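Local coordinates for protein sortase B (Clostridium perfringens, PDB 5YFK) that is a class B sortase, a cysteine transpeptidase of the kind that generally joins surface proteins to the bacterial cell wall, at residues 49-54 with 82-87; 92-97 with 118-123; 55-60 with 68-73. The protein carries 1 engineered substitution. All coordinates share one frame; numbering follows the deposited sequence.

How the contacts relate
Read from the N terminus, the chain leaves helix 35-51 through the first segment of contact 1 and runs straight into strand 55-61. Contact 3 (55-60 with 68-73) closes the hairpin of this strand with strand 67-72, and it falls wholly within the longer loop that contact 1 (49-54 with 82-87) closes. Contact 2 (92-97 with 118-123) follows in series, bringing strand 94-96 against the loop beyond strand 107-111. The three also touch: Asp54 O accepts from Gln72 N, His82 O pairs with Ser93 OG, and Val96 N bonds to Val71 O. Together they join helix 35-51, the first three strands of the sheet and the loop near the predicted catalytic histidine.

Contact 1 (49-54 with 82-87); sequences KNINPD and HNFNKE
With CG anti to the backbone N in both Asn52 (chi1 -174°) and Phe84 (chi1 -168°), Asn52 CB comes over the Phe84 ring and the Asn52 amide reaches the Phe84 carbonyl, where an Asx turn directly after helix 35-51 meets a type I beta turn, Asn83 to Lys86, in the loop after strand 67-72. In the Asx turn Asn52 OD1 takes the N-H of Asp54 at 2.9 Å, from above the carbonyl plane. Across the contact Asn52 ND2 donates to Phe84 O over 2.8 Å, again from above the carbonyl plane, in a noticeably bent bond (N-H...O angle 144°). One asparagine thus closes the turn after the helix and grips the opposite loop, while a water donates to both Ile51 O and Phe84 O. Alongside, Asn52 CB sits over one face of the Phe84 ring, 4.1 Å from its centroid, and Ile51 CG2 comes obliquely to Phe84 CE2. Tyr79 OH bonds both Asn52 ND2 and Asp54 OD2, so the carboxylate's stronger partner lies outside the segments. Lys86, extended beyond CG, passes CE by Asn52 OD1 at 3.3 Å and leaves NZ in a long salt bridge, 3.9 Å from Asp54 OD2.

Contact 2 (92-97 with 118-123); sequences GSIFVD and DTMFAQ
Van der Waals contact, mostly between apolar side chains, joins the segment around Ile94 on strand 94-96, in the sortase beta-sheet, to the type II' beta turn Thr119 to Ala122 in the loop after strand 107-111; no hydrogen bond crosses between the segments. The aliphatic part centres on Ile94 and Met120, whose side chains slide past each other in opposite directions. Bends at chi2 (-43°) and chi3 (-76°) fold the methionine so that its terminal methyl CE lies 3.7 Å from Ile94 CD1 and also reaches the backbone of Ser93 at CA. The aromatic part belongs to Phe121. Ile94 CD1 stands over one face of its ring in a CH-pi contact, 4.2 Å from the centroid, while the other branch, CG2, meets the ring at CZ over 3.6 Å. Both branches of one isoleucine are therefore engaged, and Phe68, Val70 and Val110 of the flanking strands pack on the same side chain.

Polar bonds work within the turn segment instead. Ala122 N donates to Thr119 O, and Gln123 NE2 uses the syn lone pair of Asp118 OD1. The setting is close to the active site: the Met120 side chain is about 4 Å from that of His113, the predicted proton donor/acceptor, so the turn that carries Met120 lies beside that residue. At the far end of the methionine, its CE rests 3.6 Å from Gly92 O.

Contact 3 (55-60 with 68-73); sequences YRFWIK and FPVVQG
Strands 55-61 and 67-72 form an antiparallel hairpin of the sortase sheet, interrupted by a classic beta bulge in which Arg56 and Phe57 both face Val70. At the bulge Val70 O serves two donors: Arg56 N at 2.8 Å, nearly along the C=O axis, and Phe57 N at 3.4 Å in a weak bond. Val70 N is satisfied by Phe57 O at 2.8 Å. Beyond it Ile59 and Phe68 make a full hydrogen-bonded pair, Ile59 N giving to Phe68 O almost straight (177°) and Phe68 N returning a bond to Ile59 O.

The Arg56 guanidinium divides its N-H groups. NE meets the in-plane lone pair of Gln72 OE1 at 3.0 Å, although the guanidinium and amide planes stand 74° apart, while NH1 turns back to Tyr55 O and Pro53 O. Gln72 NE2 is held by Asp97 O and Asn100 O, so its amide is fixed from both ends. Of the polar atoms on the aromatic side chains, Trp58 NE1 bonds to Asp67 OD1 and Tyr55 OH to Glu45.

The Phe68-Pro69 peptide lies flat over one face of the Trp58 indole, with Phe68 C 3.3 Å from Trp58 CE2, and Pro69 CD sits over the six-membered ring; Tyr55 receives Pro69 CB at its ring edge. On the sheet's other face Phe57 lies beside Val70, whose CB is over its ring, and Val70 CG2 presses Ile59 CG2 at a tight 3.5 Å. The chemistry implies a bulge that keeps its N-H groups bonded: Val70 O takes both, one weakly, and Arg56 NE is paired with Gln72 OE1.

Contact 1 (49-54 with 82-87)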
loop_
_atom_site.group_PDB
_atom_site.type_symbol
_atom_site.label_atom_id
_atom_site.label_comp_id
_atom_site.label_asym_id
_atom_site.label_seq_id
_atom_site.Cartn_x
_atom_site.Cartn_y
_atom_site.Cartn_z
ATOM N N LYS A 49 14.577 9.257 -4.988
ATOM C CA LYS A 49 14.403 9.386 -6.442
ATOM C C LYS A 49 15.726 9.162 -7.195
ATOM O O LYS A 49 15.755 8.567 -8.274
ATOM C CB LYS A 49 13.850 10.776 -6.763
ATOM C CG LYS A 49 12.597 10.785 -7.621
ATOM C CD LYS A 49 11.917 12.148 -7.586
ATOM C CE LYS A 49 11.391 12.487 -6.194
ATOM N NZ LYS A 49 10.205 13.391 -6.245
ATOM N N ASN A 50 16.825 9.610 -6.598
ATOM C CA ASN A 50 18.131 9.502 -7.230
ATOM C C ASN A 50 18.634 8.069 -7.185
ATOM O O ASN A 50 19.130 7.553 -8.179
ATOM C CB ASN A 50 19.126 10.441 -6.546
ATOM C CG ASN A 50 20.443 10.543 -7.293
ATOM O OD1 ASN A 50 20.507 11.088 -8.399
ATOM N ND2 ASN A 50 21.508 10.039 -6.680
ATOM N N ILE A 51 18.386 7.381 -6.077
ATOM C CA ILE A 51 18.700 5.962 -6.002
ATOM C C ILE A 51 17.885 5.161 -7.020
ATOM O O ILE A 51 18.407 4.262 -7.684
ATOM C CB ILE A 51 18.469 5.404 -4.583
ATOM C CG1 ILE A 51 19.463 6.020 -3.599
ATOM C CG2 ILE A 51 18.642 3.892 -4.582
ATOM C CD1 ILE A 51 18.947 6.138 -2.180
ATOM N N ASN A 52 16.595 5.469 -7.130
ATOM C CA ASN A 52 15.739 4.767 -8.076
ATOM C C ASN A 52 14.646 5.690 -8.579
ATOM O O ASN A 52 13.702 5.987 -7.866
ATOM C CB ASN A 52 15.120 3.538 -7.417
ATOM C CG ASN A 52 14.320 2.680 -8.380
ATOM O OD1 ASN A 52 13.943 3.104 -9.481
ATOM N ND2 ASN A 52 14.022 1.462 -7.950
ATOM N N PRO A 53 14.733 6.082 -9.848
ATOM C CA PRO A 53 13.779 7.035 -10.391
ATOM C C PRO A 53 12.325 6.524 -10.373
ATOM O O PRO A 53 11.382 7.294 -10.605
ATOM C CB PRO A 53 14.261 7.227 -11.834
ATOM C CG PRO A 53 15.678 6.738 -11.860
ATOM C CD PRO A 53 15.714 5.631 -10.848
ATOM N N ASP A 54 12.154 5.231 -10.135
ATOM C CA ASP A 54 10.818 4.626 -10.074
ATOM C C ASP A 54 10.124 4.928 -8.734
ATOM O O ASP A 54 8.929 4.640 -8.558
ATOM C CB ASP A 54 10.933 3.113 -10.264
ATOM C CG ASP A 54 11.384 2.721 -11.665
ATOM O OD1 ASP A 54 11.207 3.540 -12.596
ATOM O OD2 ASP A 54 11.631 1.515 -11.865
ATOM N N HIS A 82 12.679 -7.759 -7.962
ATOM C CA HIS A 82 13.816 -6.886 -7.761
ATOM C C HIS A 82 13.628 -6.011 -6.529
ATOM O O HIS A 82 12.506 -5.629 -6.178
ATOM C CB HIS A 82 14.053 -5.987 -8.974
ATOM C CG HIS A 82 14.333 -6.736 -10.240
ATOM N ND1 HIS A 82 13.336 -7.287 -11.014
ATOM C CD2 HIS A 82 15.500 -7.046 -10.853
ATOM C CE1 HIS A 82 13.875 -7.868 -12.072
ATOM N NE2 HIS A 82 15.187 -7.785 -11.967
ATOM N N ASN A 83 14.745 -5.569 -5.973
ATOM C CA ASN A 83 14.726 -4.712 -4.801
ATOM C C ASN A 83 14.792 -3.257 -5.204
ATOM O O ASN A 83 14.560 -2.929 -6.366
ATOM C CB ASN A 83 15.856 -5.070 -3.834
ATOM C CG ASN A 83 17.228 -4.695 -4.359
ATOM O OD1 ASN A 83 17.367 -4.060 -5.404
ATOM N ND2 ASN A 83 18.252 -5.111 -3.639
ATOM N N PHE A 84 14.973 -2.371 -4.227
ATOM C CA PHE A 84 14.914 -0.942 -4.492
ATOM C C PHE A 84 16.056 -0.464 -5.391
ATOM O O PHE A 84 15.932 0.574 -6.052
ATOM C CB PHE A 84 14.961 -0.150 -3.194
ATOM C CG PHE A 84 14.611 1.292 -3.368
ATOM C CD1 PHE A 84 13.305 1.675 -3.638
ATOM C CD2 PHE A 84 15.583 2.267 -3.289
ATOM C CE1 PHE A 84 12.980 3.005 -3.798
ATOM C CE2 PHE A 84 15.263 3.605 -3.454
ATOM C CZ PHE A 84 13.961 3.977 -3.707
ATOM N N ASN A 85 17.197 -1.148 -5.300
ATOM C CA ASN A 85 18.346 -0.909 -6.185
ATOM C C ASN A 85 18.214 -1.606 -7.537
ATOM O O ASN A 85 19.160 -1.600 -8.327
ATOM C CB ASN A 85 19.644 -1.393 -5.522
ATOM C CG ASN A 85 19.963 -0.645 -4.247
ATOM O OD1 ASN A 85 20.098 -1.245 -3.180
ATOM N ND2 ASN A 85 20.060 0.673 -4.344
ATOM N N LYS A 86 17.102 -2.310 -7.739
ATOM C CA LYS A 86 16.827 -3.032 -8.978
ATOM C C LYS A 86 17.672 -4.294 -9.117
ATOM O O LYS A 86 17.722 -4.902 -10.184
ATOM C CB LYS A 86 17.037 -2.124 -10.198
ATOM C CG LYS A 86 16.163 -0.886 -10.187
ATOM C CD LYS A 86 15.867 -0.367 -11.588
ATOM C CE LYS A 86 15.543 1.111 -11.550
ATOM N NZ LYS A 86 15.420 1.688 -12.913
ATOM N N GLU A 87 18.249 -4.740 -8.012
ATOM C CA GLU A 87 18.949 -6.008 -7.985
ATOM C C GLU A 87 17.940 -7.138 -7.864
ATOM O O GLU A 87 16.867 -6.959 -7.279
ATOM C CB GLU A 87 19.938 -6.025 -6.815
ATOM C CG GLU A 87 20.996 -4.922 -6.909
ATOM C CD GLU A 87 21.567 -4.497 -5.560
ATOM O OE1 GLU A 87 21.086 -4.982 -4.511
ATOM O OE2 GLU A 87 22.462 -3.621 -5.545
HETATM O O HOH W 1 17.695 1.295 -8.401
#

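Contact 2 (92-97 with 118-123)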
loop_
_atom_site.group_PDB
_atom_site.type_symbol
_atom_site.label_atom_id
_atom_site.label_comp_id
_atom_site.label_asym_id
_atom_site.label_seq_id
_atom_site.Cartn_x
_atom_site.Cartn_y
_atom_site.Cartn_z
ATOM N N GLY A 92 11.722 -8.666 -3.227
ATOM C CA GLY A 92 11.272 -7.593 -4.120
ATOM C C GLY A 92 11.073 -6.260 -3.408
ATOM O O GLY A 92 11.876 -5.846 -2.566
ATOM N N SER A 93 10.109 -5.503 -3.898
ATOM C CA SER A 93 9.871 -4.155 -3.417
ATOM C C SER A 93 8.379 -3.973 -3.184
ATOM O O SER A 93 7.556 -4.784 -3.639
ATOM C CB SER A 93 10.388 -3.112 -4.416
ATOM O OG SER A 93 11.764 -3.314 -4.705
ATOM N N ILE A 94 8.027 -2.914 -2.465
ATOM C CA ILE A 94 6.611 -2.504 -2.426
ATOM C C ILE A 94 6.347 -1.605 -3.628
ATOM O O ILE A 94 7.130 -0.678 -3.900
ATOM C CB ILE A 94 6.298 -1.731 -1.153
ATOM C CG1 ILE A 94 6.763 -2.512 0.077
ATOM C CG2 ILE A 94 4.801 -1.425 -1.076
ATOM C CD1 ILE A 94 6.273 -3.940 0.184
ATOM N N PHE A 95 5.352 -1.964 -4.434
ATOM C CA PHE A 95 5.118 -1.231 -5.684
ATOM C C PHE A 95 3.676 -0.891 -5.956
ATOM O O PHE A 95 2.749 -1.637 -5.626
ATOM C CB PHE A 95 5.745 -1.957 -6.887
ATOM C CG PHE A 95 5.177 -3.319 -7.154
ATOM C CD1 PHE A 95 5.705 -4.435 -6.548
ATOM C CD2 PHE A 95 4.128 -3.486 -8.042
ATOM C CE1 PHE A 95 5.135 -5.684 -6.746
ATOM C CE2 PHE A 95 3.612 -4.740 -8.308
ATOM C CZ PHE A 95 4.180 -5.850 -7.726
ATOM N N VAL A 96 3.506 0.279 -6.555
ATOM C CA VAL A 96 2.205 0.752 -7.000
ATOM C C VAL A 96 1.914 0.214 -8.403
ATOM O O VAL A 96 2.821 0.002 -9.230
ATOM C CB VAL A 96 2.079 2.300 -6.941
ATOM C CG1 VAL A 96 3.210 2.974 -7.692
ATOM C CG2 VAL A 96 0.717 2.762 -7.450
ATOM N N ASP A 97 0.652 -0.107 -8.622
ATOM C CA ASP A 97 0.200 -0.642 -9.897
ATOM C C ASP A 97 0.770 0.149 -11.058
ATOM O O ASP A 97 0.702 1.384 -11.065
ATOM C CB ASP A 97 -1.323 -0.581 -9.961
ATOM C CG ASP A 97 -1.900 -1.451 -11.065
ATOM O OD1 ASP A 97 -2.369 -2.574 -10.770
ATOM O OD2 ASP A 97 -1.758 -1.076 -12.237
ATOM N N ASP A 118 7.780 -12.468 8.004
ATOM C CA ASP A 118 7.515 -11.215 8.703
ATOM C C ASP A 118 8.203 -10.006 8.055
ATOM O O ASP A 118 8.795 -9.169 8.734
ATOM C CB ASP A 118 7.984 -11.348 10.147
ATOM C CG ASP A 118 7.185 -10.494 11.093
ATOM O OD1 ASP A 118 6.169 -9.937 10.648
ATOM O OD2 ASP A 118 7.610 -10.340 12.259
ATOM N N THR A 119 8.193 -9.945 6.727
ATOM C CA THR A 119 8.760 -8.801 6.012
ATOM C C THR A 119 7.857 -8.349 4.865
ATOM O O THR A 119 6.962 -9.068 4.484
ATOM C CB THR A 119 10.142 -9.122 5.412
ATOM O OG1 THR A 119 10.025 -10.203 4.475
ATOM C CG2 THR A 119 11.126 -9.489 6.517
ATOM N N MET A 120 8.148 -7.168 4.320
ATOM C CA MET A 120 7.378 -6.577 3.206
ATOM C C MET A 120 5.933 -6.387 3.662
ATOM O O MET A 120 5.710 -5.711 4.672
ATOM C CB MET A 120 7.494 -7.388 1.938
ATOM C CG MET A 120 8.955 -7.649 1.540
ATOM S SD MET A 120 10.111 -6.248 1.675
ATOM C CE MET A 120 9.681 -5.256 0.256
ATOM N N PHE A 121 4.984 -6.982 2.958
ATOM C CA PHE A 121 3.536 -6.835 3.322
ATOM C C PHE A 121 2.996 -8.038 4.125
ATOM O O PHE A 121 1.768 -8.139 4.359
ATOM C CB PHE A 121 2.677 -6.613 2.065
ATOM C CG PHE A 121 2.379 -5.157 1.725
ATOM C CD1 PHE A 121 3.126 -4.110 2.249
ATOM C CD2 PHE A 121 1.561 -4.870 0.621
ATOM C CE1 PHE A 121 2.886 -2.785 1.874
ATOM C CE2 PHE A 121 1.299 -3.556 0.258
ATOM C CZ PHE A 121 1.968 -2.509 0.876
ATOM N N ALA A 122 3.882 -8.843 4.724
ATOM C CA ALA A 122 3.420 -9.959 5.562
ATOM C C ALA A 122 2.386 -9.478 6.571
ATOM O O ALA A 122 1.364 -10.127 6.802
ATOM C CB ALA A 122 4.591 -10.602 6.295
ATOM N N GLN A 123 2.673 -8.359 7.223
ATOM C CA GLN A 123 1.831 -7.924 8.344
ATOM C C GLN A 123 0.488 -7.376 7.987
ATOM O O GLN A 123 -0.363 -7.204 8.868
ATOM C CB GLN A 123 2.598 -6.978 9.277
ATOM C CG GLN A 123 3.667 -7.734 10.027
ATOM C CD GLN A 123 4.166 -6.998 11.256
ATOM O OE1 GLN A 123 3.761 -5.856 11.528
ATOM N NE2 GLN A 123 5.184 -7.564 11.879
#

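Contact 3 (55-60 with 68-73)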
loop_
_atom_site.group_PDB
_atom_site.type_symbol
_atom_site.label_atom_id
_atom_site.label_comp_id
_atom_site.label_asym_id
_atom_site.label_seq_id
_atom_site.Cartn_x
_atom_site.Cartn_y
_atom_site.Cartn_z
ATOM N N TYR A 55 10.865 5.514 -7.805
ATOM C CA TYR A 55 10.306 5.920 -6.515
ATOM C C TYR A 55 9.101 6.845 -6.682
ATOM O O TYR A 55 9.132 7.775 -7.495
ATOM C CB TYR A 55 11.373 6.629 -5.689
ATOM C CG TYR A 55 10.832 7.180 -4.389
ATOM C CD1 TYR A 55 10.590 6.339 -3.315
ATOM C CD2 TYR A 55 10.477 8.513 -4.273
ATOM C CE1 TYR A 55 10.071 6.828 -2.134
ATOM C CE2 TYR A 55 10.023 9.032 -3.073
ATOM C CZ TYR A 55 9.793 8.172 -2.015
ATOM O OH TYR A 55 9.254 8.651 -0.850
ATOM N N ARG A 56 8.050 6.624 -5.890
ATOM C CA ARG A 56 6.874 7.482 -5.959
ATOM C C ARG A 56 6.466 8.073 -4.614
ATOM O O ARG A 56 6.056 9.235 -4.547
ATOM C CB ARG A 56 5.689 6.731 -6.565
ATOM C CG ARG A 56 5.934 6.190 -7.974
ATOM C CD ARG A 56 5.928 7.317 -9.003
ATOM N NE ARG A 56 6.213 6.838 -10.358
ATOM C CZ ARG A 56 7.416 6.867 -10.926
ATOM N NH1 ARG A 56 8.454 7.356 -10.268
ATOM N NH2 ARG A 56 7.585 6.374 -12.141
ATOM N N PHE A 57 6.473 7.257 -3.561
ATOM C CA PHE A 57 6.072 7.736 -2.251
ATOM C C PHE A 57 6.540 6.784 -1.151
ATOM O O PHE A 57 6.997 5.666 -1.426
ATOM C CB PHE A 57 4.533 7.937 -2.176
ATOM C CG PHE A 57 3.730 6.721 -2.552
ATOM C CD1 PHE A 57 3.290 5.842 -1.580
ATOM C CD2 PHE A 57 3.249 6.568 -3.846
ATOM C CE1 PHE A 57 2.532 4.725 -1.920
ATOM C CE2 PHE A 57 2.404 5.509 -4.177
ATOM C CZ PHE A 57 2.013 4.603 -3.194
ATOM N N TRP A 58 6.365 7.208 0.096
ATOM C CA TRP A 58 6.675 6.369 1.239
ATOM C C TRP A 58 5.359 5.890 1.892
ATOM O O TRP A 58 4.362 6.615 1.930
ATOM C CB TRP A 58 7.524 7.143 2.258
ATOM C CG TRP A 58 8.162 6.243 3.292
ATOM C CD1 TRP A 58 7.554 5.662 4.366
ATOM C CD2 TRP A 58 9.480 5.699 3.241
ATOM N NE1 TRP A 58 8.430 4.851 5.022
ATOM C CE2 TRP A 58 9.583 4.761 4.289
ATOM C CE3 TRP A 58 10.551 5.845 2.354
ATOM C CZ2 TRP A 58 10.762 4.133 4.592
ATOM C CZ3 TRP A 58 11.731 5.207 2.645
ATOM C CH2 TRP A 58 11.827 4.340 3.749
ATOM N N ILE A 59 5.360 4.657 2.351
ATOM C CA ILE A 59 4.201 4.107 3.064
ATOM C C ILE A 59 4.629 3.640 4.456
ATOM O O ILE A 59 5.610 2.908 4.620
ATOM C CB ILE A 59 3.567 2.939 2.262
ATOM C CG1 ILE A 59 2.275 2.454 2.913
ATOM C CG2 ILE A 59 4.524 1.791 2.083
ATOM C CD1 ILE A 59 1.451 1.532 2.022
ATOM N N LYS A 60 3.774 3.937 5.425
ATOM C CA LYS A 60 3.907 3.420 6.752
ATOM C C LYS A 60 2.547 3.008 7.274
ATOM O O LYS A 60 1.600 3.805 7.263
ATOM C CB LYS A 60 4.535 4.482 7.671
ATOM C CG LYS A 60 4.595 4.085 9.151
ATOM C CD LYS A 60 5.524 2.914 9.389
ATOM C CE LYS A 60 5.108 2.065 10.584
ATOM N NZ LYS A 60 5.731 0.714 10.517
ATOM N N PHE A 68 8.191 1.580 4.312
ATOM C CA PHE A 68 8.940 1.327 3.095
ATOM C C PHE A 68 8.832 2.473 2.093
ATOM O O PHE A 68 7.759 3.061 1.917
ATOM C CB PHE A 68 8.421 0.055 2.417
ATOM C CG PHE A 68 8.589 -1.192 3.243
ATOM C CD1 PHE A 68 9.845 -1.720 3.461
ATOM C CD2 PHE A 68 7.489 -1.872 3.724
ATOM C CE1 PHE A 68 10.002 -2.873 4.206
ATOM C CE2 PHE A 68 7.639 -3.011 4.479
ATOM C CZ PHE A 68 8.899 -3.520 4.702
ATOM N N PRO A 69 9.835 2.555 1.198
ATOM C CA PRO A 69 9.645 3.264 -0.063
ATOM C C PRO A 69 8.828 2.430 -1.067
ATOM O O PRO A 69 8.772 1.217 -0.955
ATOM C CB PRO A 69 11.089 3.451 -0.561
ATOM C CG PRO A 69 11.783 2.235 -0.044
ATOM C CD PRO A 69 11.163 1.914 1.287
ATOM N N VAL A 70 8.020 3.116 -1.860
ATOM C CA VAL A 70 7.183 2.503 -2.868
ATOM C C VAL A 70 7.597 2.990 -4.247
ATOM O O VAL A 70 7.706 4.193 -4.485
ATOM C CB VAL A 70 5.703 2.854 -2.664
ATOM C CG1 VAL A 70 4.851 2.103 -3.671
ATOM C CG2 VAL A 70 5.300 2.558 -1.237
ATOM N N VAL A 71 7.763 2.036 -5.148
ATOM C CA VAL A 71 8.168 2.334 -6.520
ATOM C C VAL A 71 7.053 1.997 -7.506
ATOM O O VAL A 71 6.129 1.254 -7.194
ATOM C CB VAL A 71 9.441 1.539 -6.893
ATOM C CG1 VAL A 71 10.612 2.005 -6.064
ATOM C CG2 VAL A 71 9.229 0.041 -6.741
ATOM N N GLN A 72 7.194 2.461 -8.737
ATOM C CA GLN A 72 6.268 2.085 -9.772
ATOM C C GLN A 72 7.062 1.625 -10.989
ATOM O O GLN A 72 7.939 2.360 -11.486
ATOM C CB GLN A 72 5.390 3.279 -10.128
ATOM C CG GLN A 72 4.325 2.961 -11.163
ATOM C CD GLN A 72 3.412 4.124 -11.439
ATOM O OE1 GLN A 72 3.825 5.278 -11.400
ATOM N NE2 GLN A 72 2.156 3.831 -11.726
ATOM N N GLY A 73 6.884 0.358 -11.334
ATOM C CA GLY A 73 7.536 -0.212 -12.515
ATOM C C GLY A 73 6.696 -0.030 -13.769
ATOM O O GLY A 73 5.635 0.625 -13.756
#